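PDB 5DWD: esterase, which probably hydrolyses carboxylic ester bonds, as a carboxylesterase of the alpha/beta-hydrolase superfamily. Local coordinates for residues Lys41-Leu46 / Asp121-Thr126; Met72-Asn77 / Asp116-Asp121; Phe92-Glu97 / Thr101-Ala106. All coordinates share one frame; numbering follows the deposited sequence.

Contact 1 (Lys41-Leu46 / Asp121-Thr126)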
loop_
_atom_site.group_PDB
_atom_site.type_symbol
_atom_site.label_atom_id
_atom_site.label_comp_id
_atom_site.label_asym_id
_atom_site.label_seq_id
_atom_site.Cartn_x
_atom_site.Cartn_y
_atom_site.Cartn_z
ATOM N N LYS B 41 -3.346 -15.808 -13.301
ATOM C CA LYS B 41 -2.435 -14.697 -13.050
ATOM C C LYS B 41 -2.812 -14.009 -11.743
ATOM O O LYS B 41 -1.992 -13.282 -11.143
ATOM C CB LYS B 41 -2.533 -13.665 -14.192
ATOM C CG LYS B 41 -1.955 -14.100 -15.562
ATOM C CD LYS B 41 -2.357 -13.057 -16.612
ATOM C CE LYS B 41 -1.315 -12.785 -17.683
ATOM N NZ LYS B 41 -1.519 -13.690 -18.843
ATOM N N SER B 42 -4.073 -14.211 -11.329
ATOM C CA SER B 42 -4.533 -13.617 -10.062
ATOM C C SER B 42 -5.487 -14.604 -9.339
ATOM O O SER B 42 -5.998 -15.591 -9.928
ATOM C CB SER B 42 -5.239 -12.303 -10.350
ATOM O OG SER B 42 -6.171 -12.457 -11.431
ATOM N N LEU B 43 -5.834 -14.241 -8.095
ATOM C CA LEU B 43 -6.562 -15.108 -7.199
ATOM C C LEU B 43 -7.511 -14.211 -6.369
ATOM O O LEU B 43 -7.067 -13.193 -5.816
ATOM C CB LEU B 43 -5.606 -15.774 -6.201
ATOM C CG LEU B 43 -6.195 -16.581 -5.059
ATOM C CD1 LEU B 43 -7.032 -17.787 -5.560
ATOM C CD2 LEU B 43 -5.061 -17.095 -4.193
ATOM N N VAL B 44 -8.787 -14.600 -6.385
ATOM C CA VAL B 44 -9.776 -13.998 -5.541
ATOM C C VAL B 44 -10.229 -15.056 -4.528
ATOM O O VAL B 44 -10.785 -16.089 -4.919
ATOM C CB VAL B 44 -10.913 -13.422 -6.388
ATOM C CG1 VAL B 44 -12.068 -13.030 -5.483
ATOM C CG2 VAL B 44 -10.445 -12.183 -7.165
ATOM N N VAL B 45 -10.042 -14.733 -3.209
ATOM C CA VAL B 45 -10.506 -15.596 -2.138
ATOM C C VAL B 45 -11.786 -14.946 -1.599
ATOM O O VAL B 45 -11.771 -13.769 -1.212
ATOM C CB VAL B 45 -9.459 -15.690 -1.028
ATOM C CG1 VAL B 45 -9.929 -16.487 0.118
ATOM C CG2 VAL B 45 -8.168 -16.318 -1.608
ATOM N N LEU B 46 -12.827 -15.744 -1.526
ATOM C CA LEU B 46 -14.144 -15.263 -1.108
ATOM C C LEU B 46 -14.515 -15.858 0.214
ATOM O O LEU B 46 -14.550 -17.041 0.341
ATOM C CB LEU B 46 -15.210 -15.731 -2.138
ATOM C CG LEU B 46 -14.968 -15.293 -3.564
ATOM C CD1 LEU B 46 -15.589 -16.234 -4.575
ATOM C CD2 LEU B 46 -15.517 -13.883 -3.781
ATOM N N ASP B 121 -1.256 -21.915 2.788
ATOM C CA ASP B 121 -1.411 -23.232 2.079
ATOM C C ASP B 121 -1.864 -23.040 0.626
ATOM O O ASP B 121 -1.340 -23.598 -0.298
ATOM C CB ASP B 121 -2.388 -24.148 2.828
ATOM C CG ASP B 121 -1.789 -24.763 4.126
ATOM O OD1 ASP B 121 -0.545 -24.709 4.298
ATOM O OD2 ASP B 121 -2.569 -25.288 4.991
ATOM N N LEU B 122 -2.852 -22.184 0.412
ATOM C CA LEU B 122 -3.277 -21.844 -0.969
ATOM C C LEU B 122 -2.186 -21.262 -1.878
ATOM O O LEU B 122 -2.072 -21.599 -3.085
ATOM C CB LEU B 122 -4.464 -20.868 -0.855
ATOM C CG LEU B 122 -5.133 -20.528 -2.149
ATOM C CD1 LEU B 122 -5.655 -21.752 -2.841
ATOM C CD2 LEU B 122 -6.257 -19.523 -1.839
ATOM N N TRP B 123 -1.414 -20.320 -1.344
ATOM C CA TRP B 123 -0.312 -19.721 -2.057
ATOM C C TRP B 123 0.748 -20.815 -2.404
ATOM O O TRP B 123 1.141 -20.881 -3.534
ATOM C CB TRP B 123 0.303 -18.567 -1.276
ATOM C CG TRP B 123 -0.652 -17.350 -1.218
ATOM C CD1 TRP B 123 -1.509 -16.941 -2.201
ATOM C CD2 TRP B 123 -0.807 -16.436 -0.136
ATOM N NE1 TRP B 123 -2.197 -15.801 -1.796
ATOM C CE2 TRP B 123 -1.782 -15.481 -0.525
ATOM C CE3 TRP B 123 -0.254 -16.350 1.136
ATOM C CZ2 TRP B 123 -2.194 -14.474 0.325
ATOM C CZ3 TRP B 123 -0.657 -15.351 1.975
ATOM C CH2 TRP B 123 -1.604 -14.430 1.584
ATOM N N ALA B 124 1.055 -21.676 -1.471
ATOM C CA ALA B 124 1.997 -22.788 -1.727
ATOM C C ALA B 124 1.461 -23.783 -2.754
ATOM O O ALA B 124 2.222 -24.335 -3.603
ATOM C CB ALA B 124 2.311 -23.505 -0.442
ATOM N N GLN B 125 0.158 -24.000 -2.731
ATOM C CA GLN B 125 -0.464 -24.929 -3.661
ATOM C C GLN B 125 -0.553 -24.410 -5.079
ATOM O O GLN B 125 -0.422 -25.196 -6.005
ATOM C CB GLN B 125 -1.848 -25.353 -3.168
ATOM C CG GLN B 125 -1.774 -26.555 -2.257
ATOM C CD GLN B 125 -2.853 -26.564 -1.208
ATOM O OE1 GLN B 125 -3.924 -25.975 -1.391
ATOM N NE2 GLN B 125 -2.584 -27.249 -0.092
ATOM N N THR B 126 -0.790 -23.101 -5.258
ATOM C CA THR B 126 -1.063 -22.512 -6.575
ATOM C C THR B 126 0.155 -21.833 -7.147
ATOM O O THR B 126 0.249 -21.634 -8.344
ATOM C CB THR B 126 -2.195 -21.457 -6.481
ATOM O OG1 THR B 126 -1.771 -20.422 -5.577
ATOM C CG2 THR B 126 -3.437 -22.103 -5.994
#

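Contact 2 (Met72-Asn77 / Asp116-Asp121)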
loop_
_atom_site.group_PDB
_atom_site.type_symbol
_atom_site.label_atom_id
_atom_site.label_comp_id
_atom_site.label_asym_id
_atom_site.label_seq_id
_atom_site.Cartn_x
_atom_site.Cartn_y
_atom_site.Cartn_z
ATOM N N MET B 72 -8.355 -17.050 -10.811
ATOM C CA MET B 72 -8.845 -18.213 -10.091
ATOM C C MET B 72 -9.679 -17.676 -8.866
ATOM O O MET B 72 -9.307 -16.664 -8.288
ATOM C CB MET B 72 -7.657 -19.008 -9.528
ATOM C CG MET B 72 -8.052 -20.169 -8.651
ATOM S SD MET B 72 -6.556 -20.929 -7.955
ATOM C CE MET B 72 -7.057 -22.403 -7.111
ATOM N N PHE B 73 -10.762 -18.374 -8.570
ATOM C CA PHE B 73 -11.648 -18.017 -7.430
ATOM C C PHE B 73 -11.687 -19.186 -6.451
ATOM O O PHE B 73 -11.911 -20.336 -6.819
ATOM C CB PHE B 73 -13.034 -17.678 -7.922
ATOM C CG PHE B 73 -13.069 -16.502 -8.817
ATOM C CD1 PHE B 73 -12.856 -16.638 -10.224
ATOM C CD2 PHE B 73 -13.344 -15.243 -8.303
ATOM C CE1 PHE B 73 -12.888 -15.451 -11.019
ATOM C CE2 PHE B 73 -13.334 -14.140 -9.087
ATOM C CZ PHE B 73 -13.105 -14.223 -10.453
ATOM N N VAL B 74 -11.620 -18.890 -5.148
ATOM C CA VAL B 74 -11.655 -19.938 -4.149
ATOM C C VAL B 74 -12.599 -19.432 -3.048
ATOM O O VAL B 74 -12.429 -18.269 -2.676
ATOM C CB VAL B 74 -10.285 -20.177 -3.542
ATOM C CG1 VAL B 74 -10.313 -21.249 -2.493
ATOM C CG2 VAL B 74 -9.298 -20.639 -4.623
ATOM N N ALA B 75 -13.474 -20.305 -2.547
ATOM C CA ALA B 75 -14.402 -19.913 -1.435
ATOM C C ALA B 75 -14.360 -20.985 -0.335
ATOM O O ALA B 75 -15.142 -21.934 -0.394
ATOM C CB ALA B 75 -15.803 -19.821 -1.963
ATOM N N PRO B 76 -13.464 -20.829 0.656
ATOM C CA PRO B 76 -13.378 -21.846 1.710
ATOM C C PRO B 76 -14.542 -21.852 2.630
ATOM O O PRO B 76 -15.125 -20.783 2.934
ATOM C CB PRO B 76 -12.133 -21.477 2.462
ATOM C CG PRO B 76 -11.936 -20.026 2.153
ATOM C CD PRO B 76 -12.457 -19.791 0.801
ATOM N N ASN B 77 -14.911 -23.055 3.044
ATOM C CA ASN B 77 -15.827 -23.149 4.177
ATOM C C ASN B 77 -15.079 -22.735 5.453
ATOM O O ASN B 77 -13.947 -23.154 5.663
ATOM C CB ASN B 77 -16.373 -24.541 4.338
ATOM C CG ASN B 77 -17.169 -24.996 3.169
ATOM O OD1 ASN B 77 -18.042 -24.257 2.627
ATOM N ND2 ASN B 77 -16.969 -26.274 2.792
ATOM N N ASP B 116 -5.107 -17.332 8.192
ATOM C CA ASP B 116 -3.747 -17.054 7.801
ATOM C C ASP B 116 -3.093 -18.321 7.256
ATOM O O ASP B 116 -2.446 -18.324 6.191
ATOM C CB ASP B 116 -2.986 -16.576 9.059
ATOM C CG ASP B 116 -1.754 -15.845 8.700
ATOM O OD1 ASP B 116 -1.844 -14.908 7.878
ATOM O OD2 ASP B 116 -0.704 -16.272 9.168
ATOM N N ALA B 117 -3.307 -19.440 7.948
ATOM C CA ALA B 117 -2.722 -20.710 7.461
ATOM C C ALA B 117 -3.309 -21.183 6.154
ATOM O O ALA B 117 -2.592 -21.650 5.272
ATOM C CB ALA B 117 -2.805 -21.767 8.539
ATOM N N PHE B 118 -4.621 -20.968 5.978
ATOM C CA PHE B 118 -5.283 -21.319 4.732
ATOM C C PHE B 118 -4.700 -20.575 3.567
ATOM O O PHE B 118 -4.473 -21.114 2.467
ATOM C CB PHE B 118 -6.784 -21.083 4.799
ATOM C CG PHE B 118 -7.451 -21.175 3.459
ATOM C CD1 PHE B 118 -7.717 -22.411 2.868
ATOM C CD2 PHE B 118 -7.794 -20.013 2.736
ATOM C CE1 PHE B 118 -8.354 -22.506 1.646
ATOM C CE2 PHE B 118 -8.355 -20.133 1.485
ATOM C CZ PHE B 118 -8.644 -21.368 0.955
ATOM N N LEU B 119 -4.485 -19.253 3.774
ATOM C CA LEU B 119 -3.935 -18.445 2.734
ATOM C C LEU B 119 -2.502 -18.933 2.350
ATOM O O LEU B 119 -2.184 -19.115 1.156
ATOM C CB LEU B 119 -3.888 -16.980 3.152
ATOM C CG LEU B 119 -5.297 -16.319 3.239
ATOM C CD1 LEU B 119 -5.121 -14.951 3.824
ATOM C CD2 LEU B 119 -5.978 -16.227 1.888
ATOM N N ALA B 120 -1.702 -19.167 3.387
ATOM C CA ALA B 120 -0.365 -19.704 3.187
ATOM C C ALA B 120 -0.386 -20.999 2.369
ATOM O O ALA B 120 0.380 -21.162 1.376
ATOM C CB ALA B 120 0.314 -19.926 4.522
ATOM N N ASP B 121 -1.256 -21.915 2.788
ATOM C CA ASP B 121 -1.411 -23.232 2.079
ATOM C C ASP B 121 -1.864 -23.040 0.626
ATOM O O ASP B 121 -1.340 -23.598 -0.298
ATOM C CB ASP B 121 -2.388 -24.148 2.828
ATOM C CG ASP B 121 -1.789 -24.763 4.126
ATOM O OD1 ASP B 121 -0.545 -24.709 4.298
ATOM O OD2 ASP B 121 -2.569 -25.288 4.991
#

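Contact 3 (Phe92-Glu97 / Thr101-Ala106)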
loop_
_atom_site.group_PDB
_atom_site.type_symbol
_atom_site.label_atom_id
_atom_site.label_comp_id
_atom_site.label_asym_id
_atom_site.label_seq_id
_atom_site.Cartn_x
_atom_site.Cartn_y
_atom_site.Cartn_z
ATOM N N PHE B 92 -16.341 -17.881 13.592
ATOM C CA PHE B 92 -16.292 -17.845 15.055
ATOM C C PHE B 92 -17.705 -17.760 15.577
ATOM O O PHE B 92 -18.612 -17.348 14.835
ATOM C CB PHE B 92 -15.408 -16.724 15.617
ATOM C CG PHE B 92 -15.728 -15.334 15.073
ATOM C CD1 PHE B 92 -16.731 -14.541 15.649
ATOM C CD2 PHE B 92 -14.994 -14.771 14.028
ATOM C CE1 PHE B 92 -17.012 -13.266 15.187
ATOM C CE2 PHE B 92 -15.264 -13.500 13.572
ATOM C CZ PHE B 92 -16.255 -12.747 14.194
ATOM N N PRO B 93 -17.917 -18.189 16.851
ATOM C CA PRO B 93 -19.286 -18.245 17.384
ATOM C C PRO B 93 -19.788 -16.891 17.794
ATOM O O PRO B 93 -19.008 -15.936 18.046
ATOM C CB PRO B 93 -19.159 -19.184 18.619
ATOM C CG PRO B 93 -17.740 -19.173 18.939
ATOM C CD PRO B 93 -16.942 -18.908 17.713
ATOM N N LEU B 94 -21.127 -16.790 17.729
ATOM C CA LEU B 94 -21.826 -15.611 18.127
ATOM C C LEU B 94 -22.931 -15.973 19.103
ATOM O O LEU B 94 -23.547 -17.045 18.983
ATOM C CB LEU B 94 -22.477 -14.931 16.945
ATOM C CG LEU B 94 -21.508 -14.264 15.926
ATOM C CD1 LEU B 94 -22.330 -13.748 14.726
ATOM C CD2 LEU B 94 -20.639 -13.208 16.550
ATOM N N ASP B 95 -23.192 -15.055 20.016
ATOM C CA ASP B 95 -24.436 -15.159 20.852
ATOM C C ASP B 95 -25.387 -14.085 20.373
ATOM O O ASP B 95 -25.189 -12.905 20.650
ATOM C CB ASP B 95 -24.076 -15.003 22.316
ATOM C CG ASP B 95 -25.286 -15.172 23.221
ATOM O OD1 ASP B 95 -26.496 -15.199 22.727
ATOM O OD2 ASP B 95 -25.002 -15.280 24.457
ATOM N N LEU B 96 -26.365 -14.482 19.539
ATOM C CA LEU B 96 -27.137 -13.508 18.794
ATOM C C LEU B 96 -28.074 -12.599 19.645
ATOM O O LEU B 96 -28.473 -11.508 19.179
ATOM C CB LEU B 96 -27.926 -14.276 17.712
ATOM C CG LEU B 96 -27.262 -14.459 16.341
ATOM C CD1 LEU B 96 -25.815 -14.041 16.155
ATOM C CD2 LEU B 96 -27.614 -15.793 15.677
ATOM N N GLU B 97 -28.388 -13.050 20.864
ATOM C CA GLU B 97 -29.308 -12.324 21.788
ATOM C C GLU B 97 -28.596 -11.202 22.531
ATOM O O GLU B 97 -29.249 -10.369 23.153
ATOM C CB GLU B 97 -29.880 -13.345 22.777
ATOM N N THR B 101 -19.893 -7.491 20.579
ATOM C CA THR B 101 -18.545 -6.973 20.674
ATOM C C THR B 101 -17.594 -7.994 21.222
ATOM O O THR B 101 -16.586 -8.262 20.578
ATOM C CB THR B 101 -18.502 -5.692 21.537
ATOM O OG1 THR B 101 -19.425 -4.759 20.969
ATOM C CG2 THR B 101 -17.105 -5.078 21.499
ATOM N N LEU B 102 -17.923 -8.626 22.344
ATOM C CA LEU B 102 -17.008 -9.546 22.986
ATOM C C LEU B 102 -16.755 -10.771 22.112
ATOM O O LEU B 102 -15.586 -11.201 21.933
ATOM C CB LEU B 102 -17.590 -9.992 24.332
ATOM C CG LEU B 102 -16.644 -10.630 25.287
ATOM C CD1 LEU B 102 -15.450 -9.718 25.674
ATOM C CD2 LEU B 102 -17.453 -10.947 26.551
ATOM N N ALA B 103 -17.839 -11.332 21.559
ATOM C CA ALA B 103 -17.775 -12.525 20.729
ATOM C C ALA B 103 -16.894 -12.258 19.470
ATOM O O ALA B 103 -16.089 -13.082 19.069
ATOM C CB ALA B 103 -19.164 -12.977 20.294
ATOM N N ARG B 104 -17.030 -11.081 18.891
ATOM C CA ARG B 104 -16.170 -10.727 17.722
ATOM C C ARG B 104 -14.683 -10.586 18.079
ATOM O O ARG B 104 -13.784 -11.045 17.349
ATOM C CB ARG B 104 -16.649 -9.442 17.098
ATOM C CG ARG B 104 -17.971 -9.571 16.368
ATOM C CD ARG B 104 -18.527 -8.207 16.101
ATOM N NE ARG B 104 -19.782 -8.248 15.376
ATOM C CZ ARG B 104 -20.610 -7.185 15.225
ATOM N NH1 ARG B 104 -20.348 -6.035 15.779
ATOM N NH2 ARG B 104 -21.729 -7.294 14.503
ATOM N N LEU B 105 -14.438 -9.908 19.228
ATOM C CA LEU B 105 -13.084 -9.736 19.659
ATOM C C LEU B 105 -12.354 -11.054 19.894
ATOM O O LEU B 105 -11.289 -11.261 19.312
ATOM C CB LEU B 105 -13.008 -8.898 20.929
ATOM C CG LEU B 105 -13.455 -7.433 20.863
ATOM C CD1 LEU B 105 -13.520 -6.812 22.259
ATOM C CD2 LEU B 105 -12.488 -6.596 20.050
ATOM N N ALA B 106 -12.959 -11.963 20.655
ATOM C CA ALA B 106 -12.325 -13.267 20.920
ATOM C C ALA B 106 -12.273 -14.107 19.664
ATOM O O ALA B 106 -11.322 -14.817 19.364
ATOM C CB ALA B 106 -13.082 -14.009 21.991
HETATM O O HOH W 1 -16.556 -15.824 19.219
#

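Contact 1 (Lys41-Leu46 / Asp121-Thr126)
Leu43 of strand 42-46 and Leu122 of helix 121-126 point their branches at one another and meet end on, CD2 of Leu43 lying 3.6 Å from CD2 of Leu122. That same Leu122 methyl also takes the tip of Val45, whose CG2 comes to 3.7 Å from Leu122 CD2, so one helix leucine spans two strand residues that face the same side of the sheet. Leu122 can do this because its CG stands anti to the backbone N (chi1 -173°), which sends the branch out from the helix toward the strand. Trp123 meets Leu43 differently: the two side chains stand nearly perpendicular, and Leu43 CD2 lies obliquely to the indole, 4.0 Å from Trp123 NE1. The polar end of the indole is already engaged, since NE1 hydrogen-bonds to Thr133 OG1 on the neighbouring strand. Leucine and valine suit this buried helix-sheet interface because their branches are apolar and need no polar partner, while tryptophan can join them because its one N-H is satisfied by Thr133. With no hydrogen bond crossing between the two segments, helix and strand are joined here by apolar packing alone.

Contact 2 (Met72-Asn77 / Asp116-Asp121)
Phe118 of helix 101-126 packs against Val74 and Pro76, where strand 71-74 of the alpha/beta-hydrolase sheet runs out into a loop. The phenyl ring is the shared surface. Pro76 sits over one of its faces in a CH-pi contact, with CB 4.1 Å from the centroid of the Phe118 ring and 22° off the ring normal, displaced toward the rim. The neighbouring methylene follows the same face, Pro76 CG lying 3.6 Å from Phe118 CE2. Proline suits the place because its compact, rigid ring presents C-H groups to the aromatic face. Val74 comes from another direction: its CG1 lies in the plane of the ring, at the edge, 3.8 Å from Phe118 CZ. A phenylalanine can serve both neighbours at once, since its face offers pi density to the C-H groups of Pro76 while its C-H rim packs on the Val74 methyl. Its CG is anti to the backbone N (chi1 169°), which carries the ring away from the helix onto Pro76 and Val74. With a serine here the ring is gone, and Pro76 and Val74 would probably be left without their apolar partner, with a gap opened in the buried packing. Phe118 also touches Leu28 from a loop. Val74 in turn packs on Leu43 of strand 42-47 and Met32 of strand 32-33, and Pro76 rests on Leu47 of strand 42-47, so the ring lies against residues that are themselves supported by the adjoining strands.

Contact 3 (Phe92-Glu97 / Thr101-Ala106)
Phe92 opens the contact by laying its ring obliquely against the start of helix 101-126, with CE1 3.7 Å from Arg104 CA and CD1 3.8 Å from Ala103 O. Its CG is placed between the backbone N and the carbonyl carbon (chi1 52°), a rotation that turns the buried ring toward the helix. A flat ring can lie along the backbone at Ala103 and Arg104, and Phe92 CE1 is also 4.0 Å from Arg104 CG. Pro93 contributes its carbonyl: a water donates to Pro93 O at 2.7 Å and to Ala103 O at 2.8 Å, bridging two acceptors that could not bond to each other directly. Leu94 then sends its CD2 to within 4.0 Å of Ala103 CB. The small alanine fits because the backbones come close here, the CA atoms of Leu94 and Ala103 being 5.7 Å apart. Further on, Asp95 pairs with Arg98 in a salt bridge through OD2. Arg104 NH2 hydrogen-bonds a bound polyether, probably from the crystallisation liquor, whose pocket Leu94 and Leu96 also line. Arg104 lies near what is probably the Ser-His-Asp triad, and the pocket is consistent with the substrate-binding side of an alpha/beta-hydrolase.

In the fold
All three contacts draw on one long helix, 101-126: contact 3 uses its first turns, contact 2 a later part and contact 1 its end. Contacts 1 and 2 are close neighbours, their centres 6 Å apart; they share Asp121 and reach adjacent parallel strands of one sheet, 42-47 and 71-74, joined by probable backbone bonds such as Leu46 N to Val74 O. Contact 3 stands apart, its centre about 29 Å from that of contact 1 and about 23 Å from that of contact 2. Along the chain, contact 1 encloses contact 2, which encloses contact 3. The helix thus joins the buried packing on the sheet to residues of the ligand pocket at its other end.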